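Local coordinates for protein V-type ATP synthase alpha chain (Nanoarchaeum equitans Kin4-M, PDB 5BN3) that is the A subunit of an archaeal V-type ATP synthase, a P-loop protein of the alpha/beta family that holds ADP in this structure, at residues Gly37-Asp41 with Lys42-Gln46; Leu329-Ile332 with Ser333-Gly337; Leu452-Glu455 with Ser456-Met459. All coordinates share one frame; numbering follows the deposited sequence.

Contact 1: Gly37-Asp41 with Lys42-Gln46; sequences GIEND and KAYIQ
Tyr44 and Glu39 stand on the same face of a beta hairpin, and the tyrosine hydroxyl donates a hydrogen bond to the carboxylate, OH to OE1 2.8 Å. The hydroxyl comes nearly end-on to the C-O bond of Glu39, and carboxylate and ring planes are 32° apart. The Glu39 chain is fully extended, with CG opposite the backbone N (chi1 -178°), which carries OE1 out to the far end of the ring while CB of Glu39 lies at the ring edge, 3.9 Å from Tyr44 CE1. Nearer the backbone, the carbonyl oxygen of Gly37 also sits at that edge, 3.8 Å from Tyr44 CD1.

Backbone bonds set this register. Tyr44 N gives a nearly straight bond to Gly37 O (2.8 Å, 175° at the hydrogen), whereas the return bond from Gly37 N to Tyr44 O is weak. Glu39 and Lys42 exchange two bonds of 3.0 Å, N to O each way, closing a type II' turn through Asn40 and Asp41. Ile38 and Ala43 form the non-hydrogen-bonded pair between, their side chains on the other face. Beyond the hairpin, strand 11-15 flanks residues 42-46, and Ile38 and Glu39 continue the sheet into a strand of a neighbouring NEQ263 chain. The phenol-carboxylate bond thus adds a side-chain tie to the backbone pairing, and the hydroxyl would probably help stabilise a negative charge on Glu39.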
# COMPACT_ATOMS: atom_id res chain seq x y z
N GLY A 37 -0.61 -13.02 31.79
CA GLY A 37 0.64 -13.68 31.46
C GLY A 37 1.56 -13.78 32.66
O GLY A 37 1.51 -12.94 33.56
N ILE A 38 2.38 -14.82 32.69
CA ILE A 38 3.36 -15.00 33.76
C ILE A 38 4.71 -15.40 33.19
O ILE A 38 4.81 -16.32 32.38
CB ILE A 38 2.88 -16.05 34.80
CG1 ILE A 38 1.74 -15.47 35.65
CG2 ILE A 38 4.03 -16.47 35.71
CD1 ILE A 38 1.16 -16.45 36.64
N GLU A 39 5.76 -14.69 33.61
CA GLU A 39 7.12 -14.99 33.19
C GLU A 39 8.01 -15.03 34.42
O GLU A 39 8.41 -13.98 34.94
CB GLU A 39 7.61 -13.92 32.21
CG GLU A 39 9.01 -14.16 31.65
CD GLU A 39 9.36 -13.20 30.53
OE1 GLU A 39 8.67 -12.16 30.40
OE2 GLU A 39 10.31 -13.47 29.78
N ASN A 40 8.31 -16.24 34.89
CA ASN A 40 9.07 -16.44 36.13
C ASN A 40 8.40 -15.81 37.35
O ASN A 40 7.34 -16.27 37.79
CB ASN A 40 10.51 -15.94 35.99
CG ASN A 40 11.33 -16.79 35.04
OD1 ASN A 40 11.25 -18.02 35.06
ND2 ASN A 40 12.14 -16.14 34.21
N ASP A 41 9.02 -14.77 37.88
CA ASP A 41 8.51 -14.09 39.07
C ASP A 41 7.66 -12.88 38.71
O ASP A 41 7.12 -12.20 39.59
CB ASP A 41 9.68 -13.65 39.96
CG ASP A 41 10.78 -12.97 39.17
OD1 ASP A 41 10.96 -13.30 37.98
OD2 ASP A 41 11.48 -12.11 39.75
N LYS A 42 7.53 -12.61 37.41
CA LYS A 42 6.78 -11.46 36.93
C LYS A 42 5.37 -11.85 36.50
O LYS A 42 5.14 -12.96 36.01
CB LYS A 42 7.50 -10.82 35.74
CG LYS A 42 8.97 -10.52 35.98
CD LYS A 42 9.65 -10.13 34.68
CE LYS A 42 10.28 -8.75 34.78
NZ LYS A 42 11.53 -8.75 35.59
N ALA A 43 4.43 -10.93 36.66
CA ALA A 43 3.07 -11.12 36.17
C ALA A 43 2.66 -9.96 35.27
O ALA A 43 2.91 -8.79 35.59
CB ALA A 43 2.09 -11.25 37.31
N TYR A 44 2.03 -10.28 34.15
CA TYR A 44 1.53 -9.26 33.23
C TYR A 44 0.03 -9.09 33.47
O TYR A 44 -0.75 -10.03 33.32
CB TYR A 44 1.84 -9.64 31.78
CG TYR A 44 3.33 -9.64 31.50
CD1 TYR A 44 4.12 -10.73 31.83
CD2 TYR A 44 3.95 -8.54 30.92
CE1 TYR A 44 5.48 -10.73 31.59
CE2 TYR A 44 5.31 -8.53 30.67
CZ TYR A 44 6.07 -9.63 31.01
OH TYR A 44 7.43 -9.63 30.76
N ILE A 45 -0.35 -7.87 33.85
CA ILE A 45 -1.69 -7.60 34.32
C ILE A 45 -2.37 -6.53 33.47
O ILE A 45 -1.82 -5.43 33.30
CB ILE A 45 -1.66 -7.11 35.78
CG1 ILE A 45 -1.05 -8.19 36.68
CG2 ILE A 45 -3.04 -6.73 36.26
CD1 ILE A 45 -0.42 -7.65 37.95
N GLN A 46 -3.55 -6.83 32.93
CA GLN A 46 -4.34 -5.79 32.29
C GLN A 46 -5.30 -5.17 33.30
O GLN A 46 -6.06 -5.88 33.98
CB GLN A 46 -5.04 -6.28 31.02
CG GLN A 46 -6.17 -7.29 31.21
CD GLN A 46 -6.73 -7.77 29.88
OE1 GLN A 46 -5.99 -7.94 28.91
NE2 GLN A 46 -8.04 -7.98 29.82

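Contact 2: Leu329-Ile332 with Ser333-Gly337; sequences LREI and SSRLG
The last turns of helix 322-335 in the nucleotide-binding domain carry an i to i+4 salt bridge, Glu331 to Arg335, before the chain turns off at Gly337. One oxygen does the gripping: Glu331 OE2 lies at the guanidinium edge, 2.6 Å from Arg335 NH2 and 2.7 Å from Arg335 NE, the latter bond being weak. NH2 meets the syn side of OE2, and OE2 is only 1° out of the guanidinium plane, although the two flat groups are turned 72° against each other. A bend in each chain at chi2 folds the charged ends together. A water 3.0 Å from Glu331 OE1 and hydrogen-bonded to Ser334 OG probably supports the second oxygen.

Further round the helix, Ile332 and Leu336 run side by side, CG2 to CD1 3.9 Å, and both pack on Ile36 of the N-terminal barrel. Arg335 NH1 bonds to Asn8 of the same barrel, and Tyr254 of a neighbouring NEQ263 chain packs on both Glu331 and Arg335. Leu336 N to Ile332 O, at 3.0 Å, is the last regular i to i+4 bond of the helix. Gly337 N then reaches back to Ser334 O at 3.1 Å, and this bond, with the positive phi of Gly337 (70°), belongs to a Schellman motif, a common C-terminal helix cap.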
# COMPACT_ATOMS: atom_id res chain seq x y z
N LEU A 329 -7.68 -5.34 22.22
CA LEU A 329 -6.76 -6.47 22.03
C LEU A 329 -5.45 -6.02 21.41
O LEU A 329 -4.37 -6.45 21.83
CB LEU A 329 -7.40 -7.53 21.14
CG LEU A 329 -8.59 -8.30 21.72
CD1 LEU A 329 -9.18 -9.26 20.70
CD2 LEU A 329 -8.14 -9.05 22.95
N ARG A 330 -5.54 -5.16 20.41
CA ARG A 330 -4.37 -4.63 19.72
C ARG A 330 -3.51 -3.79 20.67
O ARG A 330 -2.28 -3.88 20.64
CB ARG A 330 -4.82 -3.78 18.53
CG ARG A 330 -3.69 -3.13 17.74
CD ARG A 330 -4.18 -1.83 17.12
NE ARG A 330 -4.52 -1.94 15.70
CZ ARG A 330 -5.38 -1.14 15.08
NH1 ARG A 330 -6.02 -0.19 15.75
NH2 ARG A 330 -5.63 -1.30 13.79
N GLU A 331 -4.16 -2.99 21.50
CA GLU A 331 -3.44 -2.15 22.46
C GLU A 331 -2.71 -2.97 23.52
O GLU A 331 -1.55 -2.71 23.82
CB GLU A 331 -4.39 -1.14 23.11
CG GLU A 331 -3.86 -0.49 24.39
CD GLU A 331 -2.79 0.58 24.14
OE1 GLU A 331 -2.09 0.53 23.11
OE2 GLU A 331 -2.66 1.48 25.00
N ILE A 332 -3.39 -3.97 24.08
CA ILE A 332 -2.77 -4.87 25.06
C ILE A 332 -1.59 -5.60 24.44
O ILE A 332 -0.51 -5.67 25.02
CB ILE A 332 -3.77 -5.92 25.58
CG1 ILE A 332 -5.00 -5.26 26.22
CG2 ILE A 332 -3.09 -6.87 26.55
CD1 ILE A 332 -4.68 -4.38 27.41
N SER A 333 -1.81 -6.14 23.24
CA SER A 333 -0.77 -6.84 22.50
C SER A 333 0.44 -5.95 22.25
O SER A 333 1.58 -6.40 22.35
CB SER A 333 -1.35 -7.35 21.17
OG SER A 333 -0.45 -8.23 20.53
N SER A 334 0.18 -4.68 21.93
CA SER A 334 1.25 -3.71 21.68
C SER A 334 2.10 -3.44 22.91
O SER A 334 3.33 -3.38 22.82
CB SER A 334 0.64 -2.41 21.16
OG SER A 334 1.63 -1.39 21.07
N ARG A 335 1.45 -3.27 24.06
CA ARG A 335 2.16 -3.02 25.32
C ARG A 335 2.97 -4.24 25.74
O ARG A 335 4.05 -4.11 26.32
CB ARG A 335 1.17 -2.66 26.43
CG ARG A 335 0.20 -1.53 26.10
CD ARG A 335 0.87 -0.18 26.02
NE ARG A 335 -0.11 0.89 25.80
CZ ARG A 335 0.14 2.19 25.98
NH1 ARG A 335 1.33 2.58 26.40
NH2 ARG A 335 -0.81 3.08 25.76
N LEU A 336 2.45 -5.43 25.44
CA LEU A 336 3.13 -6.68 25.77
C LEU A 336 4.34 -6.89 24.87
O LEU A 336 5.15 -7.79 25.11
CB LEU A 336 2.18 -7.86 25.64
CG LEU A 336 1.17 -8.06 26.77
CD1 LEU A 336 0.13 -9.10 26.39
CD2 LEU A 336 1.88 -8.47 28.03
N GLY A 337 4.46 -6.07 23.83
CA GLY A 337 5.56 -6.21 22.89
C GLY A 337 5.40 -7.45 22.03
O GLY A 337 6.39 -8.08 21.66
O HOH W 1 0.57 1.29 22.07

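Contact 3: Leu452-Glu455 with Ser456-Met459; sequences LKRE and SELM
Arg454 has CG opposite the backbone N (chi1 -171°) and a bend at chi2 (77°), which turns its guanidinium along the helix toward Glu457, whose extended chain starts with CG beside the backbone N. Arg454 NH1 and Glu457 OE1 form the resulting i to i+3 salt bridge. Their modelled separation of 2.4 Å is very short and the angle at the hydrogen poor, so its exact length is doubtful. The two side chains cross at about a right angle, with OE1 near the guanidinium edge and the flat groups 58° apart. Leu458 lies over one face of the same guanidinium, toward its rim, CD2 3.9 Å from Arg454 NH2, giving that group a polar edge contact and an apolar face contact at once.

On the adjoining side of the helix, Lys453 passes across Glu457 by its aliphatic part, CE to OE2 3.6 Å. Its ammonium does not meet this carboxylate, NZ and OE2 being 4.7 Å apart. Instead NZ forms a salt bridge with Asp308 of a neighbouring NEQ263 chain and donates to a water 3.0 Å away, which also binds Ser456 OG. Glu455 turns to helix 472-489, where its OE2 pairs with Arg485.

The backbone bonds change in character along this stretch. Glu457 N meets Lys453 O in a well-aligned bond of 3.0 Å, while Leu458 N divides between Arg454 O and Glu455 O, both weak bonds, and Met459 N bonds weakly to Glu455 O. Such mixed, weak i to i+3 and i to i+4 bonds are often seen near the C-terminal end of an alpha helix, here helix 441-458 of the helical C-terminal domain.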
# COMPACT_ATOMS: atom_id res chain seq x y z
N LEU A 452 -34.33 -6.02 -8.17
CA LEU A 452 -33.26 -5.18 -7.63
C LEU A 452 -31.94 -5.42 -8.37
O LEU A 452 -31.17 -4.49 -8.60
CB LEU A 452 -33.08 -5.43 -6.13
CG LEU A 452 -34.26 -5.02 -5.25
CD1 LEU A 452 -34.12 -5.57 -3.84
CD2 LEU A 452 -34.39 -3.51 -5.22
N LYS A 453 -31.69 -6.67 -8.74
CA LYS A 453 -30.49 -7.03 -9.49
C LYS A 453 -30.55 -6.47 -10.91
O LYS A 453 -29.58 -5.90 -11.40
CB LYS A 453 -30.31 -8.55 -9.53
CG LYS A 453 -29.18 -9.04 -10.42
CD LYS A 453 -27.81 -8.52 -9.96
CE LYS A 453 -26.68 -9.13 -10.79
NZ LYS A 453 -25.34 -8.69 -10.31
N ARG A 454 -31.71 -6.62 -11.56
CA ARG A 454 -31.90 -6.14 -12.92
C ARG A 454 -31.79 -4.62 -12.98
O ARG A 454 -31.18 -4.07 -13.90
CB ARG A 454 -33.25 -6.60 -13.48
CG ARG A 454 -33.43 -6.33 -14.97
CD ARG A 454 -32.66 -7.34 -15.82
NE ARG A 454 -32.58 -6.95 -17.23
CZ ARG A 454 -31.50 -6.43 -17.79
NH1 ARG A 454 -30.40 -6.25 -17.07
NH2 ARG A 454 -31.50 -6.11 -19.08
N GLU A 455 -32.39 -3.94 -12.00
CA GLU A 455 -32.27 -2.49 -11.89
C GLU A 455 -30.80 -2.08 -11.76
O GLU A 455 -30.36 -1.11 -12.36
CB GLU A 455 -33.07 -1.97 -10.69
CG GLU A 455 -32.91 -0.47 -10.44
CD GLU A 455 -33.65 0.01 -9.20
OE1 GLU A 455 -33.50 -0.61 -8.13
OE2 GLU A 455 -34.38 1.02 -9.31
N SER A 456 -30.05 -2.85 -10.97
CA SER A 456 -28.63 -2.59 -10.78
C SER A 456 -27.86 -2.71 -12.09
O SER A 456 -27.00 -1.89 -12.40
CB SER A 456 -28.06 -3.56 -9.74
OG SER A 456 -26.67 -3.35 -9.58
N GLU A 457 -28.17 -3.75 -12.87
CA GLU A 457 -27.55 -3.97 -14.17
C GLU A 457 -27.83 -2.80 -15.12
O GLU A 457 -27.00 -2.48 -15.97
CB GLU A 457 -28.06 -5.26 -14.80
CG GLU A 457 -27.70 -6.54 -14.05
CD GLU A 457 -28.41 -7.76 -14.61
OE1 GLU A 457 -29.20 -7.61 -15.57
OE2 GLU A 457 -28.19 -8.87 -14.08
N LEU A 458 -28.99 -2.17 -14.95
CA LEU A 458 -29.45 -1.14 -15.88
C LEU A 458 -28.90 0.26 -15.59
O LEU A 458 -28.82 1.09 -16.49
CB LEU A 458 -30.98 -1.10 -15.90
CG LEU A 458 -31.70 -2.28 -16.56
CD1 LEU A 458 -33.21 -2.19 -16.35
CD2 LEU A 458 -31.39 -2.32 -18.04
N MET A 459 -28.51 0.51 -14.34
CA MET A 459 -28.09 1.85 -13.92
C MET A 459 -26.74 2.28 -14.50
O MET A 459 -26.39 3.47 -14.45
CB MET A 459 -28.07 1.95 -12.39
CG MET A 459 -29.44 1.87 -11.73
SD MET A 459 -30.28 3.45 -11.51
CE MET A 459 -31.16 3.61 -13.06
O HOH W 2 -24.93 -5.78 -10.69

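From the N terminus, contact 1 closes first, as the hairpin of strands 31-39 and 42-47 in the N-terminal barrel. Contact 2 follows in the nucleotide-binding domain near the end of helix 322-335, and contact 3 comes last in the C-terminal domain on helix 441-458. Each is local and continuous, so the three lie in series without nesting or crossing. Contacts 1 and 2 touch: Tyr44 CD2 is 3.6 Å from Leu336 CD2, and Gln46 OE1 is 3.9 Å from Ile332 CG2, packing the barrel against the helix. Contact 3 stands apart, its nearest atoms about 32 Å from contact 2 and about 43 Å from contact 1.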